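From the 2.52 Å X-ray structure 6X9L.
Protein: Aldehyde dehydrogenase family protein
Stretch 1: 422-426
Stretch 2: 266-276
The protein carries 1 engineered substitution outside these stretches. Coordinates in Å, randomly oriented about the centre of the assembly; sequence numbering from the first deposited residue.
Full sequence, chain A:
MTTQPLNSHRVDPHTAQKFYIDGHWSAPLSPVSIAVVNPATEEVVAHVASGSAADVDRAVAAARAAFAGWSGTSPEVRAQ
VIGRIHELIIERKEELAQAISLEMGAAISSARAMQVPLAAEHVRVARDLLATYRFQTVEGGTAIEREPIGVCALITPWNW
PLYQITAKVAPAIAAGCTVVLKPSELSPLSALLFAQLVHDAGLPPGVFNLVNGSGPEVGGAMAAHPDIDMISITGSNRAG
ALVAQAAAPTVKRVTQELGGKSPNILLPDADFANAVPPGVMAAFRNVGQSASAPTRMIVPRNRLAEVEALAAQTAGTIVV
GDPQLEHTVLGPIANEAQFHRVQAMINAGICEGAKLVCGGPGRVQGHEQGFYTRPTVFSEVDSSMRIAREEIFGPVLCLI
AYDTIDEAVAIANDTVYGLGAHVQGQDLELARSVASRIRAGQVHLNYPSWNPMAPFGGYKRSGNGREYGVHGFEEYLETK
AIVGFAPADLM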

# COMPACT_ATOMS: atom_id res chain seq x y z
N HIS A 422 11.41 7.60 -20.92
CA HIS A 422 11.13 8.11 -22.26
C HIS A 422 11.76 7.23 -23.33
O HIS A 422 12.87 6.72 -23.17
CB HIS A 422 11.66 9.53 -22.40
CG HIS A 422 10.80 10.55 -21.73
ND1 HIS A 422 9.98 11.41 -22.44
CD2 HIS A 422 10.62 10.85 -20.42
CE1 HIS A 422 9.33 12.19 -21.59
NE2 HIS A 422 9.70 11.87 -20.36
N VAL A 423 11.05 7.05 -24.45
CA VAL A 423 11.59 6.31 -25.58
C VAL A 423 11.39 7.14 -26.84
O VAL A 423 10.30 7.69 -27.07
CB VAL A 423 10.93 4.93 -25.73
CG1 VAL A 423 11.53 4.18 -26.91
CG2 VAL A 423 11.14 4.12 -24.46
N GLN A 424 12.47 7.28 -27.62
CA GLN A 424 12.46 7.92 -28.93
C GLN A 424 12.75 6.86 -29.98
O GLN A 424 13.73 6.12 -29.87
CB GLN A 424 13.50 9.04 -29.02
CG GLN A 424 13.46 10.02 -27.88
CD GLN A 424 12.05 10.36 -27.45
OE1 GLN A 424 11.12 10.39 -28.27
NE2 GLN A 424 11.87 10.58 -26.14
N GLY A 425 11.89 6.78 -30.98
CA GLY A 425 12.05 5.77 -32.00
C GLY A 425 11.12 6.01 -33.17
O GLY A 425 10.01 6.52 -32.99
N GLN A 426 11.56 5.65 -34.38
CA GLN A 426 10.71 5.77 -35.55
C GLN A 426 9.77 4.56 -35.67
O GLN A 426 8.57 4.73 -35.88
CB GLN A 426 11.56 5.94 -36.81
CG GLN A 426 11.04 7.04 -37.75
CD GLN A 426 12.05 8.15 -38.01
OE1 GLN A 426 13.26 7.90 -38.12
NE2 GLN A 426 11.57 9.38 -38.11
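Stretch 2 266-276: LLPDADFANAV

How does stretch 2 run along stretch 1? It begins with L266 in a parallel bridge to Q424, in the strand 422-424, at a CA-CA distance of 4.6 Å. L267 N donates a hydrogen bond to Q424 O (2.8 Å). A type I turn from L267 to A270 follows, closed by A270 N to L267 O at 3.0 Å, and past D271, the N-cap, a helix begins at F272.

What do the paired side chains do? Q424 and L266 lie on the same face of the sheet. Q424 chi1 m puts its CG 3.5 Å from L266 CD1, on a side chain set m, p, and 4.2 Å from A275 CB; chi2 m then sets the course of the amide end, which leads away. L267, m and t, points toward stretch 1 and brings CD1 to 3.7 Å from V423 CG1, an apolar contact that V423 meets with chi1 t.

Why does glycine suit position 425? An ideal CB on G425 would clash with L267 CD1. G425 CA lies 3.5 Å from D269 OD1.

How does D269 reach across? Its CB points sideways, but chi1 p (69°) brings the carboxylate nearer, so that D269 OD1 accepts a hydrogen bond from Q426 N at 3.1 Å, tying the turn to the end of stretch 1.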

# COMPACT_ATOMS: atom_id res chain seq x y z
N LEU A 266 17.09 7.00 -26.79
CA LEU A 266 16.95 7.23 -28.22
C LEU A 266 17.37 5.95 -28.94
O LEU A 266 18.55 5.57 -28.92
CB LEU A 266 17.78 8.44 -28.66
CG LEU A 266 17.15 9.79 -28.27
CD1 LEU A 266 16.76 9.86 -26.77
CD2 LEU A 266 18.06 10.96 -28.65
N LEU A 267 16.39 5.27 -29.53
CA LEU A 267 16.63 4.09 -30.34
C LEU A 267 17.32 4.49 -31.65
O LEU A 267 17.20 5.63 -32.10
CB LEU A 267 15.30 3.39 -30.63
CG LEU A 267 14.59 2.84 -29.39
CD1 LEU A 267 13.20 2.42 -29.72
CD2 LEU A 267 15.35 1.65 -28.80
N PRO A 268 18.07 3.57 -32.26
CA PRO A 268 18.92 3.95 -33.41
C PRO A 268 18.16 4.54 -34.59
O PRO A 268 18.75 5.30 -35.37
CB PRO A 268 19.58 2.62 -33.80
CG PRO A 268 19.53 1.79 -32.58
CD PRO A 268 18.30 2.18 -31.83
N ASP A 269 16.89 4.20 -34.73
CA ASP A 269 16.09 4.68 -35.88
C ASP A 269 15.43 6.01 -35.59
O ASP A 269 14.60 6.41 -36.37
CB ASP A 269 15.06 3.63 -36.28
CG ASP A 269 13.95 3.44 -35.27
OD1 ASP A 269 14.11 3.92 -34.17
OD2 ASP A 269 12.96 2.84 -35.61
N ALA A 270 15.81 6.69 -34.52
CA ALA A 270 15.17 7.98 -34.18
C ALA A 270 15.77 9.12 -34.97
O ALA A 270 16.89 9.01 -35.36
CB ALA A 270 15.29 8.23 -32.71
N ASP A 271 15.02 10.20 -35.17
CA ASP A 271 15.55 11.38 -35.88
C ASP A 271 16.29 12.20 -34.83
O ASP A 271 15.72 13.10 -34.28
CB ASP A 271 14.40 12.15 -36.51
CG ASP A 271 14.80 13.43 -37.21
OD1 ASP A 271 15.98 13.66 -37.37
OD2 ASP A 271 13.90 14.18 -37.58
N PHE A 272 17.59 11.96 -34.70
CA PHE A 272 18.41 12.54 -33.62
C PHE A 272 18.35 14.05 -33.63
O PHE A 272 18.18 14.63 -32.58
CB PHE A 272 19.81 11.95 -33.68
CG PHE A 272 19.92 10.61 -33.00
CD1 PHE A 272 19.58 9.45 -33.66
CD2 PHE A 272 20.33 10.52 -31.68
CE1 PHE A 272 19.66 8.23 -33.02
CE2 PHE A 272 20.42 9.30 -31.05
CZ PHE A 272 20.08 8.16 -31.73
N ALA A 273 18.38 14.68 -34.79
CA ALA A 273 18.33 16.15 -34.81
C ALA A 273 17.02 16.65 -34.20
O ALA A 273 17.06 17.65 -33.54
CB ALA A 273 18.45 16.61 -36.23
N ASN A 274 15.90 15.99 -34.47
CA ASN A 274 14.62 16.46 -33.92
C ASN A 274 14.31 15.84 -32.56
O ASN A 274 13.37 16.30 -31.96
CB ASN A 274 13.46 16.17 -34.86
CG ASN A 274 13.47 17.08 -36.05
OD1 ASN A 274 12.71 16.90 -36.99
ND2 ASN A 274 14.34 18.06 -36.03
N ALA A 275 15.05 14.84 -32.10
CA ALA A 275 14.68 14.23 -30.81
C ALA A 275 15.59 14.67 -29.66
O ALA A 275 15.14 14.62 -28.55
CB ALA A 275 14.62 12.73 -30.93
N VAL A 276 16.82 15.05 -29.93
CA VAL A 276 17.71 15.45 -28.81
C VAL A 276 17.24 16.75 -28.16
O VAL A 276 17.24 16.83 -26.96
CB VAL A 276 19.18 15.53 -29.23
CG1 VAL A 276 20.02 16.14 -28.14
CG2 VAL A 276 19.72 14.17 -29.59